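Long-range contacts in molinate hydrolase (Gulosibacter molinativorax, PDB 4UB9), which breaks down the thiocarbamate herbicide molinate by hydrolysis, probably at a carbon-nitrogen bond, using a zinc site in an amidohydrolase barrel: residues G40-I44 with P53-V57; L43-N47 with G437-V441; V141-W145 with D237-I241; T283-L289 with M305-I311. All coordinates share one frame; numbering follows the deposited sequence.

Contact 1. Residues G40-I44 with P53-V57; sequences GGTLI and PETTV
Gly-41 and Thr-55 form an antiparallel hydrogen-bonded pair, Thr-55 N to Gly-41 O at 2.8 Å and Gly-41 N to Thr-55 O at 3.0 Å, while the short strands 41-43 and 55-57 cross at 79°. The return bond from Gly-41 N runs in the plane of the Thr-55 carbonyl. Gly-40 N adds a weak bond to the same oxygen and another weak one to Thr-56 OG1. Its positive phi (78°) is a shape glycine takes easily. Beyond the pair, Leu-43 leans across Thr-55: with CG opposite the backbone N (chi1 178°), the leucine sets CB 3.8 Å from Thr-55 CB and CD2 3.9 Å from Thr-55 CG2. Its other branch reaches Val-57, CD1 to CG2 4.2 Å. Thr-55 suits this place because its methyl meets leucine while its hydroxyl turns back to the backbone, bonding Val-52 O. Near the surface, Thr-42 OG1 passes over Pro-53 CA at 4.0 Å. Two residues oppose one twice over: Gly-40 and Gly-41 against Thr-55, Glu-54 and Thr-55 against Gly-41. These are G1 beta bulges at a corner, where the chain passes from one sheet to another in the small beta domain that accompanies the amidohydrolase barrel.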
# COMPACT_ATOMS: atom_id res chain seq x y z
N GLY A 40 37.01 -49.26 -4.99
CA GLY A 40 36.72 -49.95 -6.24
C GLY A 40 35.68 -49.26 -7.08
O GLY A 40 34.92 -49.91 -7.81
N GLY A 41 35.69 -47.94 -7.04
CA GLY A 41 34.77 -47.15 -7.87
C GLY A 41 35.49 -46.32 -8.92
O GLY A 41 36.71 -46.19 -8.91
N THR A 42 34.71 -45.81 -9.87
CA THR A 42 35.20 -44.85 -10.85
C THR A 42 35.40 -43.47 -10.18
O THR A 42 34.45 -42.85 -9.73
CB THR A 42 34.25 -44.75 -12.05
OG1 THR A 42 34.07 -46.06 -12.61
CG2 THR A 42 34.83 -43.84 -13.13
N LEU A 43 36.66 -43.03 -10.14
CA LEU A 43 37.01 -41.76 -9.52
C LEU A 43 36.91 -40.55 -10.46
O LEU A 43 37.51 -40.51 -11.56
CB LEU A 43 38.41 -41.81 -8.95
CG LEU A 43 38.90 -40.49 -8.30
CD1 LEU A 43 38.16 -40.22 -7.01
CD2 LEU A 43 40.39 -40.55 -8.02
N ILE A 44 36.12 -39.58 -10.01
CA ILE A 44 36.02 -38.24 -10.65
C ILE A 44 36.52 -37.31 -9.60
O ILE A 44 35.80 -36.98 -8.65
CB ILE A 44 34.60 -37.87 -11.05
CG1 ILE A 44 34.07 -38.86 -12.10
CG2 ILE A 44 34.56 -36.46 -11.60
CD1 ILE A 44 32.64 -38.62 -12.58
N PRO A 53 38.75 -45.67 -13.51
CA PRO A 53 38.01 -46.75 -12.87
C PRO A 53 38.81 -47.49 -11.80
O PRO A 53 40.02 -47.29 -11.66
CB PRO A 53 37.64 -47.68 -14.04
CG PRO A 53 38.15 -47.04 -15.29
CD PRO A 53 39.22 -46.08 -14.85
N GLU A 54 38.13 -48.35 -11.06
CA GLU A 54 38.79 -49.27 -10.10
C GLU A 54 39.70 -48.60 -9.12
O GLU A 54 40.85 -49.00 -8.92
CB GLU A 54 39.52 -50.40 -10.83
CG GLU A 54 38.51 -51.47 -11.08
CD GLU A 54 38.76 -52.35 -12.26
OE1 GLU A 54 39.75 -52.15 -13.01
OE2 GLU A 54 37.93 -53.26 -12.43
N THR A 55 39.19 -47.51 -8.59
CA THR A 55 40.00 -46.66 -7.75
C THR A 55 39.54 -46.77 -6.33
O THR A 55 38.39 -47.03 -6.06
CB THR A 55 39.99 -45.19 -8.21
OG1 THR A 55 40.27 -45.12 -9.62
CG2 THR A 55 41.03 -44.39 -7.46
N THR A 56 40.50 -46.63 -5.45
CA THR A 56 40.30 -46.64 -4.05
C THR A 56 40.86 -45.36 -3.45
O THR A 56 41.95 -44.90 -3.78
CB THR A 56 40.93 -47.90 -3.39
OG1 THR A 56 40.08 -49.03 -3.69
CG2 THR A 56 41.07 -47.75 -1.87
N VAL A 57 40.07 -44.81 -2.53
CA VAL A 57 40.45 -43.61 -1.79
C VAL A 57 40.55 -43.93 -0.31
O VAL A 57 39.63 -44.51 0.28
CB VAL A 57 39.43 -42.50 -1.95
CG1 VAL A 57 39.84 -41.27 -1.13
CG2 VAL A 57 39.26 -42.15 -3.42

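Contact 2. Residues L43-N47 with G437-V441; sequences LIDGN and GSIDV
Gly-437 opens the second loop with its carbonyl O 4.5 Å from Gly-46 CA, in a loop-to-loop junction that brings the chain's late residues onto the small N-terminal beta domain beside the amidohydrolase barrel. Gly-46 suits the spot, since a side chain there would run into that carbonyl. Next, Ser-438 puts its CB 3.2 Å from Asp-45 O, and its hydroxyl turns away to bond Lys-443 and Asp-440. Ile-439 makes the largest share of the contact. Its N-H gives Asp-45 O a nearly straight bond of 2.8 Å (163°), lying in the carbonyl plane, and its side chain meets apolar neighbours: CD1 touches Leu-43 CD1 at 3.6 Å. A chi1 of -67° sets CG1 beside the backbone N and CG2 anti to it, which lets both CD1 and CG2 face that leucine methyl, and Ile-64, Val-67 and Ile-89 complete the greasy surroundings. Asp-440 follows, accepting the Ser-438 hydroxyl at OD2 through the lone pair facing away from its other oxygen. Without the carboxylate, as with an alanine here, Ser-438 OG would probably lose that acceptor and be freer to turn. Opposite lies Asn-47, whose backbone is fixed by an Asx turn: its N meets Asp-45 OD1 at 3.1 Å from above the carboxylate, 67° out of plane.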
# COMPACT_ATOMS: atom_id res chain seq x y z
N LEU A 43 36.66 -43.03 -10.14
CA LEU A 43 37.01 -41.76 -9.52
C LEU A 43 36.91 -40.55 -10.46
O LEU A 43 37.51 -40.51 -11.56
CB LEU A 43 38.41 -41.81 -8.95
CG LEU A 43 38.90 -40.49 -8.30
CD1 LEU A 43 38.16 -40.22 -7.01
CD2 LEU A 43 40.39 -40.55 -8.02
N ILE A 44 36.12 -39.58 -10.01
CA ILE A 44 36.02 -38.24 -10.65
C ILE A 44 36.52 -37.31 -9.60
O ILE A 44 35.80 -36.98 -8.65
CB ILE A 44 34.60 -37.87 -11.05
CG1 ILE A 44 34.07 -38.86 -12.10
CG2 ILE A 44 34.56 -36.46 -11.60
CD1 ILE A 44 32.64 -38.62 -12.58
N ASP A 45 37.80 -36.95 -9.69
CA ASP A 45 38.52 -36.37 -8.52
C ASP A 45 38.38 -34.84 -8.33
O ASP A 45 38.81 -34.29 -7.32
CB ASP A 45 40.01 -36.76 -8.54
CG ASP A 45 40.76 -36.19 -9.74
OD1 ASP A 45 40.14 -35.71 -10.73
OD2 ASP A 45 41.99 -36.25 -9.70
N GLY A 46 37.85 -34.18 -9.34
CA GLY A 46 37.68 -32.72 -9.33
C GLY A 46 38.77 -31.93 -10.05
O GLY A 46 38.68 -30.70 -10.17
N ASN A 47 39.79 -32.62 -10.55
CA ASN A 47 40.87 -31.96 -11.31
C ASN A 47 40.61 -31.93 -12.80
O ASN A 47 41.37 -31.35 -13.55
CB ASN A 47 42.18 -32.61 -11.01
CG ASN A 47 42.57 -32.46 -9.55
OD1 ASN A 47 42.68 -33.44 -8.80
ND2 ASN A 47 42.74 -31.24 -9.13
N GLY A 437 37.72 -29.56 -2.03
CA GLY A 437 37.23 -29.35 -3.40
C GLY A 437 37.76 -30.33 -4.43
O GLY A 437 37.38 -30.28 -5.60
N SER A 438 38.68 -31.17 -4.01
CA SER A 438 39.13 -32.29 -4.85
C SER A 438 39.61 -33.45 -3.99
O SER A 438 40.04 -33.29 -2.84
CB SER A 438 40.25 -31.88 -5.83
OG SER A 438 41.47 -31.59 -5.13
N ILE A 439 39.63 -34.60 -4.64
CA ILE A 439 40.20 -35.80 -4.05
C ILE A 439 41.68 -35.92 -4.40
O ILE A 439 42.07 -36.22 -5.53
CB ILE A 439 39.43 -37.03 -4.52
CG1 ILE A 439 38.02 -36.94 -3.92
CG2 ILE A 439 40.14 -38.28 -4.03
CD1 ILE A 439 37.05 -37.99 -4.42
N ASP A 440 42.50 -35.62 -3.41
CA ASP A 440 43.96 -35.46 -3.57
C ASP A 440 44.58 -35.68 -2.22
O ASP A 440 44.04 -35.26 -1.20
CB ASP A 440 44.37 -34.05 -4.05
CG ASP A 440 44.41 -33.92 -5.58
OD1 ASP A 440 45.20 -34.65 -6.21
OD2 ASP A 440 43.65 -33.11 -6.17
N VAL A 441 45.72 -36.35 -2.24
CA VAL A 441 46.39 -36.72 -1.02
C VAL A 441 46.68 -35.46 -0.25
O VAL A 441 47.14 -34.50 -0.82
CB VAL A 441 47.70 -37.51 -1.31
CG1 VAL A 441 48.51 -37.72 -0.03
CG2 VAL A 441 47.36 -38.86 -1.94

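Contact 3. Residues V141-W145 with D237-I241; sequences VFDTW and DFCKI
Phe-238 holds its ring between its own backbone N and carbonyl carbon (chi1 48°), while Phe-142 swings its ring to the side of its backbone N (chi1 -69°), and the two rings meet inside the TIM barrel. They join the C-terminal end of strand 138-143 to the residue just ahead of strand 239-242; no backbone bond links the two segments. Phe-238 CE2 arrives at the edge of the Phe-142 ring, in its plane, 3.6 Å from CD1. At its far end, Phe-238 CZ lies 3.4 Å from Asp-143 O, approached obliquely. A large ring suits Phe-238, which has to reach from its own backbone to both Phe-142 and Asp-143 O; Tyr-430 stacks on Phe-142 and meets Phe-238 at an angle, and Leu-280 also packs against Phe-238. Two residues on, the extended start of Lys-240 crosses Thr-144, CD to CG2 at 3.7 Å. Its NZ comes nearer that methyl than is credible, so the placing of NZ is doubtful. The Lys-240 side chain lies about 4 Å from the zinc ion and from the side chain of His-282, at the barrel position where many binuclear amidohydrolases carry a metal-bridging carboxylated lysine. Asp-143 points the other way: OD2 bonds Asn-146 and Leu-100 N, and OD1 closes an Asx turn by accepting Trp-145 N at 3.0 Å (136°), with that nitrogen nearly in line with the CG-OD1 bond.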
# COMPACT_ATOMS: atom_id res chain seq x y z
N VAL A 141 29.79 -25.28 2.64
CA VAL A 141 28.98 -24.18 2.17
C VAL A 141 29.62 -22.83 2.44
O VAL A 141 30.20 -22.59 3.50
CB VAL A 141 27.54 -24.18 2.75
CG1 VAL A 141 26.76 -25.38 2.25
CG2 VAL A 141 27.55 -24.12 4.25
N PHE A 142 29.44 -21.94 1.49
CA PHE A 142 29.89 -20.55 1.61
C PHE A 142 28.68 -19.68 1.70
O PHE A 142 27.92 -19.50 0.73
CB PHE A 142 30.74 -20.18 0.42
CG PHE A 142 32.05 -20.87 0.42
CD1 PHE A 142 33.12 -20.37 1.12
CD2 PHE A 142 32.21 -22.08 -0.23
CE1 PHE A 142 34.36 -21.02 1.14
CE2 PHE A 142 33.42 -22.74 -0.21
CZ PHE A 142 34.50 -22.20 0.48
N ASP A 143 28.49 -19.16 2.90
CA ASP A 143 27.35 -18.29 3.23
C ASP A 143 27.72 -16.82 3.06
O ASP A 143 28.56 -16.27 3.74
CB ASP A 143 26.84 -18.56 4.63
CG ASP A 143 25.62 -17.70 4.99
OD1 ASP A 143 25.65 -16.45 4.76
OD2 ASP A 143 24.65 -18.26 5.55
N THR A 144 26.98 -16.19 2.18
CA THR A 144 27.33 -14.91 1.58
C THR A 144 26.53 -13.73 2.17
O THR A 144 26.78 -12.56 1.90
CB THR A 144 27.08 -15.14 0.08
OG1 THR A 144 28.32 -15.47 -0.57
CG2 THR A 144 26.43 -14.08 -0.56
N TRP A 145 25.55 -14.07 2.99
CA TRP A 145 24.72 -13.10 3.69
C TRP A 145 23.92 -13.78 4.79
O TRP A 145 23.11 -14.68 4.55
CB TRP A 145 23.73 -12.37 2.78
CG TRP A 145 22.89 -11.32 3.56
CD1 TRP A 145 23.30 -10.08 3.93
CD2 TRP A 145 21.58 -11.47 4.06
NE1 TRP A 145 22.31 -9.44 4.62
CE2 TRP A 145 21.23 -10.26 4.69
CE3 TRP A 145 20.65 -12.49 4.01
CZ2 TRP A 145 20.00 -10.06 5.28
CZ3 TRP A 145 19.43 -12.30 4.59
CH2 TRP A 145 19.11 -11.09 5.23
N ASP A 237 35.23 -15.02 7.21
CA ASP A 237 36.09 -15.78 6.32
C ASP A 237 36.32 -15.10 4.96
O ASP A 237 37.28 -15.37 4.26
CB ASP A 237 35.51 -17.14 6.10
CG ASP A 237 35.35 -17.91 7.38
OD1 ASP A 237 36.40 -18.31 7.96
OD2 ASP A 237 34.19 -18.11 7.83
N PHE A 238 35.44 -14.20 4.61
CA PHE A 238 35.58 -13.41 3.39
C PHE A 238 34.67 -12.21 3.51
O PHE A 238 33.97 -12.07 4.52
CB PHE A 238 35.28 -14.22 2.14
CG PHE A 238 34.02 -15.00 2.21
CD1 PHE A 238 32.84 -14.40 1.90
CD2 PHE A 238 34.01 -16.35 2.56
CE1 PHE A 238 31.65 -15.11 1.90
CE2 PHE A 238 32.83 -17.06 2.58
CZ PHE A 238 31.65 -16.45 2.25
N CYS A 239 34.72 -11.30 2.53
CA CYS A 239 33.93 -10.07 2.65
C CYS A 239 33.25 -9.78 1.37
O CYS A 239 33.89 -9.77 0.30
CB CYS A 239 34.84 -8.90 3.01
SG CYS A 239 33.95 -7.35 3.20
N LYS A 240 31.97 -9.47 1.46
CA LYS A 240 31.19 -9.23 0.24
C LYS A 240 30.70 -7.79 0.26
O LYS A 240 30.11 -7.35 1.25
CB LYS A 240 29.99 -10.18 0.10
CG LYS A 240 29.21 -9.98 -1.19
CD LYS A 240 28.35 -11.15 -1.60
CE LYS A 240 26.88 -11.02 -1.26
NZ LYS A 240 25.97 -11.65 -2.27
N ILE A 241 30.95 -7.09 -0.83
CA ILE A 241 30.66 -5.68 -0.90
C ILE A 241 29.50 -5.47 -1.85
O ILE A 241 29.52 -5.93 -2.97
CB ILE A 241 31.82 -4.84 -1.51
CG1 ILE A 241 33.16 -5.03 -0.82
CG2 ILE A 241 31.45 -3.35 -1.51
CD1 ILE A 241 33.09 -4.79 0.65

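Contact 4. Residues T283-L289 with M305-I311; sequences TTSLEGL and MTGQAPI
The flat groups that meet here are peptide units: Met-305 O lies over one face of the Thr-284 to Ser-285 peptide, 3.3 Å from Thr-284 C and almost straight above it. On that same side, well above the carbonyl plane, Gly-307 N comes within 3.2 Å of Thr-284 O, but the angle is too poor for a bond. Polar links are made by water instead. One molecule accepts from Leu-286 N, 2.8 Å away, and donates to Thr-306 O; another joins Thr-283 OG1 to Met-305 O. Ser-285, small and polar as an N-cap should be, takes the N-H of Gly-288 on its hydroxyl. The apolar half rests on Leu-286, whose CG stands beside its backbone N (chi1 -68°) so that the fork straddles the loop: CD1 touches Ala-309 CB at 3.8 Å and CD2 meets Thr-306 CB at 3.6 Å. CD2 also packs on Ile-311, with CG1 at 4.0 Å. Thr-306 itself stays fixed, bonding Ala-309 O from OG1 at 2.6 Å. Shortened to an alanine, the Leu-286 position is likely to leave a gap between Thr-306, Ala-309 and Ile-311. Leu-289 adds CD2 against Ile-311 CD1. Thr-284 OG1, buried without a polar partner, lies alongside Met-305 SD. The helix 286-294 follows barrel strand 279-282 and its zinc ligand His-282, packing on the loop between strand 299-301 and helix 313-322, while Thr-218 of a second subunit covers Leu-286 and Ala-309.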
# COMPACT_ATOMS: atom_id res chain seq x y z
N THR A 283 26.89 -7.41 -7.79
CA THR A 283 26.74 -6.48 -8.91
C THR A 283 25.48 -6.72 -9.69
O THR A 283 25.06 -7.82 -9.85
CB THR A 283 27.96 -6.43 -9.86
OG1 THR A 283 28.14 -7.70 -10.50
CG2 THR A 283 29.21 -6.06 -9.13
N THR A 284 24.88 -5.65 -10.15
CA THR A 284 23.55 -5.67 -10.67
C THR A 284 23.46 -5.02 -12.04
O THR A 284 22.40 -4.82 -12.57
CB THR A 284 22.63 -5.11 -9.56
OG1 THR A 284 22.01 -6.19 -8.89
CG2 THR A 284 21.61 -4.18 -10.04
N SER A 285 24.61 -4.66 -12.59
CA SER A 285 24.68 -3.88 -13.85
C SER A 285 25.97 -4.14 -14.56
O SER A 285 26.92 -4.65 -13.98
CB SER A 285 24.63 -2.35 -13.56
OG SER A 285 25.76 -1.97 -12.81
N LEU A 286 26.02 -3.76 -15.84
CA LEU A 286 27.26 -3.94 -16.65
C LEU A 286 28.42 -3.14 -16.06
O LEU A 286 29.53 -3.61 -15.95
CB LEU A 286 27.04 -3.48 -18.06
CG LEU A 286 26.07 -4.32 -18.89
CD1 LEU A 286 25.90 -3.74 -20.32
CD2 LEU A 286 26.54 -5.75 -18.95
N GLU A 287 28.14 -1.91 -15.67
CA GLU A 287 29.17 -1.06 -15.08
C GLU A 287 29.60 -1.56 -13.72
O GLU A 287 30.76 -1.46 -13.35
CB GLU A 287 28.70 0.39 -15.00
CG GLU A 287 28.86 1.11 -16.33
CD GLU A 287 30.31 1.06 -16.86
OE1 GLU A 287 31.28 1.57 -16.24
OE2 GLU A 287 30.50 0.46 -17.91
N GLY A 288 28.67 -2.15 -13.01
CA GLY A 288 29.01 -2.78 -11.75
C GLY A 288 29.95 -3.95 -11.95
O GLY A 288 30.93 -4.12 -11.25
N LEU A 289 29.62 -4.76 -12.92
CA LEU A 289 30.43 -5.91 -13.25
C LEU A 289 31.84 -5.44 -13.65
O LEU A 289 32.82 -5.97 -13.19
CB LEU A 289 29.80 -6.68 -14.41
CG LEU A 289 30.56 -7.90 -14.93
CD1 LEU A 289 30.88 -8.92 -13.85
CD2 LEU A 289 29.72 -8.57 -16.02
N MET A 305 23.86 -11.09 -13.85
CA MET A 305 22.70 -10.26 -13.58
C MET A 305 23.10 -8.80 -13.88
O MET A 305 23.73 -8.15 -13.09
CB MET A 305 22.24 -10.42 -12.16
CG MET A 305 20.90 -9.74 -11.94
SD MET A 305 20.53 -9.64 -10.19
CE MET A 305 20.19 -11.38 -9.81
N THR A 306 22.72 -8.32 -15.05
CA THR A 306 23.26 -7.06 -15.57
C THR A 306 22.24 -6.07 -16.08
O THR A 306 22.43 -5.47 -17.13
CB THR A 306 24.28 -7.33 -16.69
OG1 THR A 306 23.66 -7.97 -17.79
CG2 THR A 306 25.39 -8.18 -16.17
N GLY A 307 21.16 -5.90 -15.35
CA GLY A 307 20.21 -4.84 -15.70
C GLY A 307 19.45 -5.12 -16.99
O GLY A 307 18.95 -4.22 -17.65
N GLN A 308 19.44 -6.39 -17.35
CA GLN A 308 18.86 -6.89 -18.59
C GLN A 308 19.49 -6.28 -19.81
O GLN A 308 18.88 -6.16 -20.83
CB GLN A 308 17.36 -6.68 -18.61
CG GLN A 308 16.64 -7.68 -17.72
CD GLN A 308 16.67 -9.09 -18.25
OE1 GLN A 308 16.83 -10.06 -17.50
NE2 GLN A 308 16.50 -9.22 -19.54
N ALA A 309 20.77 -5.95 -19.71
CA ALA A 309 21.56 -5.48 -20.84
C ALA A 309 22.65 -6.50 -21.11
O ALA A 309 23.20 -7.08 -20.19
CB ALA A 309 22.14 -4.12 -20.53
N PRO A 310 22.91 -6.79 -22.37
CA PRO A 310 23.88 -7.86 -22.69
C PRO A 310 25.32 -7.51 -22.38
O PRO A 310 25.76 -6.41 -22.61
CB PRO A 310 23.68 -8.08 -24.20
CG PRO A 310 23.17 -6.79 -24.71
CD PRO A 310 22.36 -6.14 -23.59
N ILE A 311 26.04 -8.48 -21.86
CA ILE A 311 27.41 -8.29 -21.50
C ILE A 311 28.25 -8.06 -22.77
O ILE A 311 28.20 -8.86 -23.67
CB ILE A 311 27.98 -9.48 -20.76
CG1 ILE A 311 27.27 -9.64 -19.42
CG2 ILE A 311 29.47 -9.28 -20.52
CD1 ILE A 311 27.75 -10.82 -18.61
O HOH W 1 26.66 -8.19 -12.58
O HOH W 2 23.54 -2.94 -16.85

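Overall arrangement
Contacts 1 and 2 touch, share Leu-43 and Ile-44, and lie in or at the small beta domain; contact 1 is partly exposed and relies on backbone bonds at a strand corner, whereas contact 2, more buried, closes a loop of 389 residues with one straight backbone bond and isoleucine packing. Contacts 3 and 4 lie within the barrel, about 6 Å apart at their nearest atoms, and both are near the zinc site. Neither has a direct hydrogen bond between its segments: contact 3, closest to the chain's centre, packs aromatic rings; contact 4 packs leucines, adds bridging waters and borders a second subunit. Contacts 3 and 4 are nested inside the loop that contact 2 closes.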